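Local coordinates for gentamicin resistance protein (Enterococcus gallinarum, PDB 6CTZ) that probably transfers the gamma-phosphate of GTP to the 2''-hydroxyl of aminoglycosides such as kanamycin, conferring resistance to these antibiotics, at residues Q266-L270 with E284-L289. The protein carries 2 engineered substitutions. Sequence-based numbering, arbitrary orientation.
Unlike the reference sequence in segment 284-289: Ile-286 (reference Leu). With KAN (kanamycin a), chain E.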
ATOM      1  N   GLN A 266      -6.128   7.598   8.879  1.00 15.89           N
ATOM      2  CA  GLN A 266      -7.413   8.253   8.762  1.00 18.03           C
ATOM      3  C   GLN A 266      -7.216   9.762   8.599  1.00 19.97           C
ATOM      4  O   GLN A 266      -7.880  10.355   7.818  1.00 21.39           O
ATOM      5  CB  GLN A 266      -8.340   7.900   9.907  1.00 20.21           C
ATOM      6  CG  GLN A 266      -8.681   6.443  10.070  1.00 22.16           C
ATOM      7  CD  GLN A 266      -9.145   5.754   8.800  1.00 24.69           C
ATOM      8  OE1 GLN A 266      -8.502   5.806   7.810  1.00 29.52           O
ATOM      9  NE2 GLN A 266     -10.205   5.112   8.853  1.00 26.95           N
ATOM     10  N   VAL A 267      -6.282  10.359   9.309  1.00 20.74           N
ATOM     11  CA  VAL A 267      -5.961  11.772   9.169  1.00 23.05           C
ATOM     12  C   VAL A 267      -5.458  12.023   7.764  1.00 22.73           C
ATOM     13  O   VAL A 267      -5.872  12.956   7.136  1.00 24.08           O
ATOM     14  CB  VAL A 267      -4.856  12.174  10.170  1.00 24.63           C
ATOM     15  CG1 VAL A 267      -4.232  13.501   9.857  1.00 25.72           C
ATOM     16  CG2 VAL A 267      -5.415  12.163  11.540  1.00 24.56           C
ATOM     17  N   SER A 268      -4.569  11.189   7.272  1.00 21.86           N
ATOM     18  CA  SER A 268      -4.022  11.320   5.958  1.00 22.96           C
ATOM     19  C   SER A 268      -5.097  11.247   4.885  1.00 23.53           C
ATOM     20  O   SER A 268      -5.044  11.968   3.941  1.00 24.76           O
ATOM     21  CB  SER A 268      -3.006  10.239   5.680  1.00 22.67           C
ATOM     22  OG  SER A 268      -1.828  10.444   6.377  1.00 24.86           O
ATOM     23  N   TYR A 269      -6.047  10.366   5.063  1.00 23.77           N
ATOM     24  CA  TYR A 269      -7.147  10.219   4.120  1.00 24.30           C
ATOM     25  C   TYR A 269      -7.980  11.490   4.057  1.00 25.70           C
ATOM     26  O   TYR A 269      -8.337  11.954   2.969  1.00 26.50           O
ATOM     27  CB  TYR A 269      -8.003   9.027   4.538  1.00 22.74           C
ATOM     28  CG  TYR A 269      -9.103   8.677   3.567  1.00 22.87           C
ATOM     29  CD1 TYR A 269      -8.811   8.147   2.315  1.00 23.56           C
ATOM     30  CD2 TYR A 269     -10.436   8.850   3.911  1.00 23.55           C
ATOM     31  CE1 TYR A 269      -9.814   7.814   1.428  1.00 23.67           C
ATOM     32  CE2 TYR A 269     -11.450   8.516   3.027  1.00 25.11           C
ATOM     33  CZ  TYR A 269     -11.135   8.000   1.788  1.00 25.26           C
ATOM     34  OH  TYR A 269     -12.143   7.666   0.912  1.00 27.19           O
ATOM     35  N   LEU A 270      -8.285  12.078   5.215  1.00 25.69           N
ATOM     36  CA  LEU A 270      -8.996  13.350   5.238  1.00 27.51           C
ATOM     37  C   LEU A 270      -8.185  14.452   4.566  1.00 28.51           C
ATOM     38  O   LEU A 270      -8.735  15.262   3.813  1.00 29.63           O
ATOM     39  CB  LEU A 270      -9.340  13.727   6.677  1.00 28.93           C
ATOM     40  CG  LEU A 270      -9.996  15.094   6.861  1.00 30.02           C
ATOM     41  CD1 LEU A 270     -11.250  15.201   6.004  1.00 31.05           C
ATOM     42  CD2 LEU A 270     -10.314  15.304   8.323  1.00 31.21           C
ATOM     43  N   GLU A 284     -16.800  12.231   4.503  1.00 33.44           N
ATOM     44  CA  GLU A 284     -16.471  10.837   4.781  1.00 32.88           C
ATOM     45  C   GLU A 284     -15.271  10.726   5.712  1.00 31.11           C
ATOM     46  O   GLU A 284     -15.274   9.920   6.649  1.00 30.57           O
ATOM     47  CB  GLU A 284     -16.196  10.090   3.474  1.00 35.02           C
ATOM     48  CG  GLU A 284     -15.809   8.627   3.666  1.00 38.34           C
ATOM     49  CD  GLU A 284     -15.186   8.007   2.421  1.00 41.24           C
ATOM     50  OE1 GLU A 284     -14.890   8.753   1.464  1.00 42.84           O
ATOM     51  OE2 GLU A 284     -14.989   6.775   2.401  1.00 42.10           O
ATOM     52  N   GLY A 285     -14.231  11.527   5.469  1.00 30.02           N
ATOM     53  CA  GLY A 285     -13.034  11.432   6.291  1.00 28.93           C
ATOM     54  C   GLY A 285     -13.273  11.880   7.720  1.00 29.43           C
ATOM     55  O   GLY A 285     -12.739  11.287   8.665  1.00 28.51           O
ATOM     56  N   ILE A 286     -14.079  12.930   7.901  1.00 30.18           N
ATOM     57  CA  ILE A 286     -14.454  13.352   9.249  1.00 30.85           C
ATOM     58  C   ILE A 286     -15.172  12.219   9.971  1.00 30.16           C
ATOM     59  O   ILE A 286     -14.916  11.950  11.153  1.00 31.03           O
ATOM     60  CB  ILE A 286     -15.310  14.633   9.197  1.00 32.51           C
ATOM     61  CG1 ILE A 286     -14.514  15.802   8.607  1.00 33.71           C
ATOM     62  CG2 ILE A 286     -15.822  14.986  10.580  1.00 33.64           C
ATOM     63  CD1 ILE A 286     -13.518  16.427   9.565  1.00 35.12           C
ATOM     64  N   GLU A 287     -16.062  11.522   9.263  1.00 29.89           N
ATOM     65  CA  GLU A 287     -16.786  10.407   9.860  1.00 30.12           C
ATOM     66  C   GLU A 287     -15.844   9.263  10.221  1.00 29.09           C
ATOM     67  O   GLU A 287     -16.018   8.616  11.261  1.00 29.50           O
ATOM     68  CB  GLU A 287     -17.876   9.934   8.897  1.00 32.37           C
ATOM     69  CG  GLU A 287     -18.977   9.108   9.539  1.00 34.16           C
ATOM     70  CD  GLU A 287     -20.158   8.903   8.608  0.32 34.77           C
ATOM     71  OE1 GLU A 287     -21.072   8.127   8.959  0.38 34.91           O
ATOM     72  OE2 GLU A 287     -20.169   9.521   7.522  0.53 35.03           O
ATOM     73  N   LEU A 288     -14.845   8.992   9.373  1.00 27.19           N
ATOM     74  CA  LEU A 288     -13.886   7.935   9.675  1.00 26.16           C
ATOM     75  C   LEU A 288     -13.069   8.265  10.919  1.00 25.61           C
ATOM     76  O   LEU A 288     -12.719   7.367  11.694  1.00 26.92           O
ATOM     77  CB  LEU A 288     -12.979   7.693   8.473  1.00 27.09           C
ATOM     78  CG  LEU A 288     -13.680   7.039   7.284  1.00 27.77           C
ATOM     79  CD1 LEU A 288     -12.828   7.123   6.030  1.00 27.33           C
ATOM     80  CD2 LEU A 288     -14.019   5.589   7.614  1.00 27.83           C
ATOM     81  N   LEU A 289     -12.747   9.547  11.121  1.00 25.78           N
ATOM     82  CA  LEU A 289     -12.037   9.947  12.333  1.00 26.87           C
ATOM     83  C   LEU A 289     -12.893   9.710  13.569  1.00 26.45           C
ATOM     84  O   LEU A 289     -12.401   9.206  14.586  1.00 25.40           O
ATOM     85  CB  LEU A 289     -11.620  11.416  12.244  1.00 28.86           C
ATOM     86  CG  LEU A 289     -10.460  11.780  11.314  1.00 30.44           C
ATOM     87  CD1 LEU A 289     -10.217  13.281  11.346  1.00 31.65           C
ATOM     88  CD2 LEU A 289      -9.203  11.018  11.709  1.00 30.51           C
TER
HETATM   89  C1  KAN E 404      -9.040   4.605   3.050  1.00 19.28           C
HETATM   90  C2  KAN E 404      -9.555   4.964   4.444  1.00 21.22           C
HETATM   91  C3  KAN E 404     -10.563   3.927   4.893  1.00 23.66           C
HETATM   92  C4  KAN E 404     -11.688   3.915   3.871  1.00 24.99           C
HETATM   93  C5  KAN E 404     -11.159   3.598   2.475  1.00 25.25           C
HETATM   94  C6  KAN E 404     -12.263   3.668   1.424  1.00 28.14           C
HETATM   95  C7  KAN E 404      -5.020   1.738   1.125  1.00 10.92           C
HETATM   96  C8  KAN E 404      -5.396   3.157   0.709  1.00 11.34           C
HETATM   97  C9  KAN E 404      -6.312   3.789   1.762  1.00 13.46           C
HETATM   98  C10 KAN E 404      -7.558   2.939   2.015  1.00 14.43           C
HETATM   99  C11 KAN E 404      -7.162   1.503   2.367  1.00 14.60           C
HETATM  100  C12 KAN E 404      -6.274   0.889   1.292  1.00 12.68           C
HETATM  101  C13 KAN E 404      -4.176   5.037  -0.230  1.00 13.67           C
HETATM  102  C14 KAN E 404      -2.852   5.195  -0.960  1.00 14.98           C
HETATM  103  C15 KAN E 404      -1.732   5.318   0.077  1.00 16.52           C
HETATM  104  C16 KAN E 404      -2.033   6.478   1.019  1.00 17.65           C
HETATM  105  C17 KAN E 404      -3.411   6.303   1.627  1.00 18.07           C
HETATM  106  C18 KAN E 404      -3.759   7.526   2.461  1.00 21.09           C
HETATM  107  N1  KAN E 404     -11.671   3.410   0.125  1.00 29.41           N
HETATM  108  N2  KAN E 404      -8.340   0.662   2.555  1.00 17.34           N
HETATM  109  N3  KAN E 404      -4.127   1.156   0.125  1.00 11.54           N
HETATM  110  N4  KAN E 404      -0.423   5.511  -0.536  1.00 19.29           N
HETATM  111  O5  KAN E 404     -10.083   4.458   2.082  1.00 22.00           O
HETATM  112  O6  KAN E 404      -8.449   4.997   5.351  1.00 22.82           O
HETATM  113  O7  KAN E 404     -11.084   4.249   6.187  1.00 25.13           O
HETATM  114  O8  KAN E 404     -12.649   2.928   4.254  1.00 26.69           O
HETATM  115  O9  KAN E 404      -8.274   3.402   3.162  1.00 16.85           O
HETATM  116  O10 KAN E 404      -6.737   5.081   1.299  1.00 15.58           O
HETATM  117  O11 KAN E 404      -4.155   3.867   0.587  1.00 12.22           O
HETATM  118  O12 KAN E 404      -4.379   6.177   0.599  1.00 16.04           O
HETATM  119  O13 KAN E 404      -2.682   4.068  -1.824  1.00 17.45           O
HETATM  120  O14 KAN E 404      -1.083   6.549   2.097  1.00 19.06           O
HETATM  121  O15 KAN E 404      -5.058   7.349   3.035  0.65 22.46           O
HETATM  122  O   HOH W   1     -12.075   4.698  10.944  1.00 28.21           O
HETATM  123  O   HOH W   2     -10.491   9.805   7.543  1.00 35.21           O
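Tyr-269 and Leu-288 meet beside one sugar ring of kanamycin A: CD1 of Leu-288 reaches CE2 of Tyr-269 at 3.6 Å, obliquely to the aromatic plane, and also touches the sugar oxygen O7. The sugar lies over one face of the phenol, its C2 3.8 Å above the plane, an aromatic platform of the kind common in carbohydrate sites. At the edge of the ring, the carboxylate of Glu-284 is turned 90° to it, with OE1 3.0 Å from Tyr-269 OH, where it could accept the phenolic proton. The Glu-284 chain, extended beyond CG, carries its acid across to the phenol.

Gln-266 grips the same sugar through its amide. Its NE2 donates to kanamycin O7 (2.9 Å, N-H...O angle 161°), while OE1 lies 2.6 Å from the sugar hydroxyl O6; the bend at chi2 turns the amide toward the antibiotic. NE2 also donates to a water, which in turn donates to Leu-288 O, so the amide nitrogen serves the sugar and helix 279-296 at once.

Segments 266-270 and 284-289 run antiparallel (167°), their axes approaching to 8.7 Å, within the hairpin of helices 251-276 and 279-296, in an aminoglycoside phosphotransferase of kinase-like fold. Gly-285 allows close approach, its CA 4.6 Å from that of Leu-270. A second water bridges Gln-266 O and Gly-285 O. Behind the pocket, Leu-270 CD2 packs 3.6 Å from Leu-289 CD1 and also meets CD1 of Ile-286, a position that is leucine in the reference sequence, while Leu-289 CD2 rests against Gln-266 CB. Farther out, Val-267 packs on helix 141-155, and Leu-289 on Leu-164.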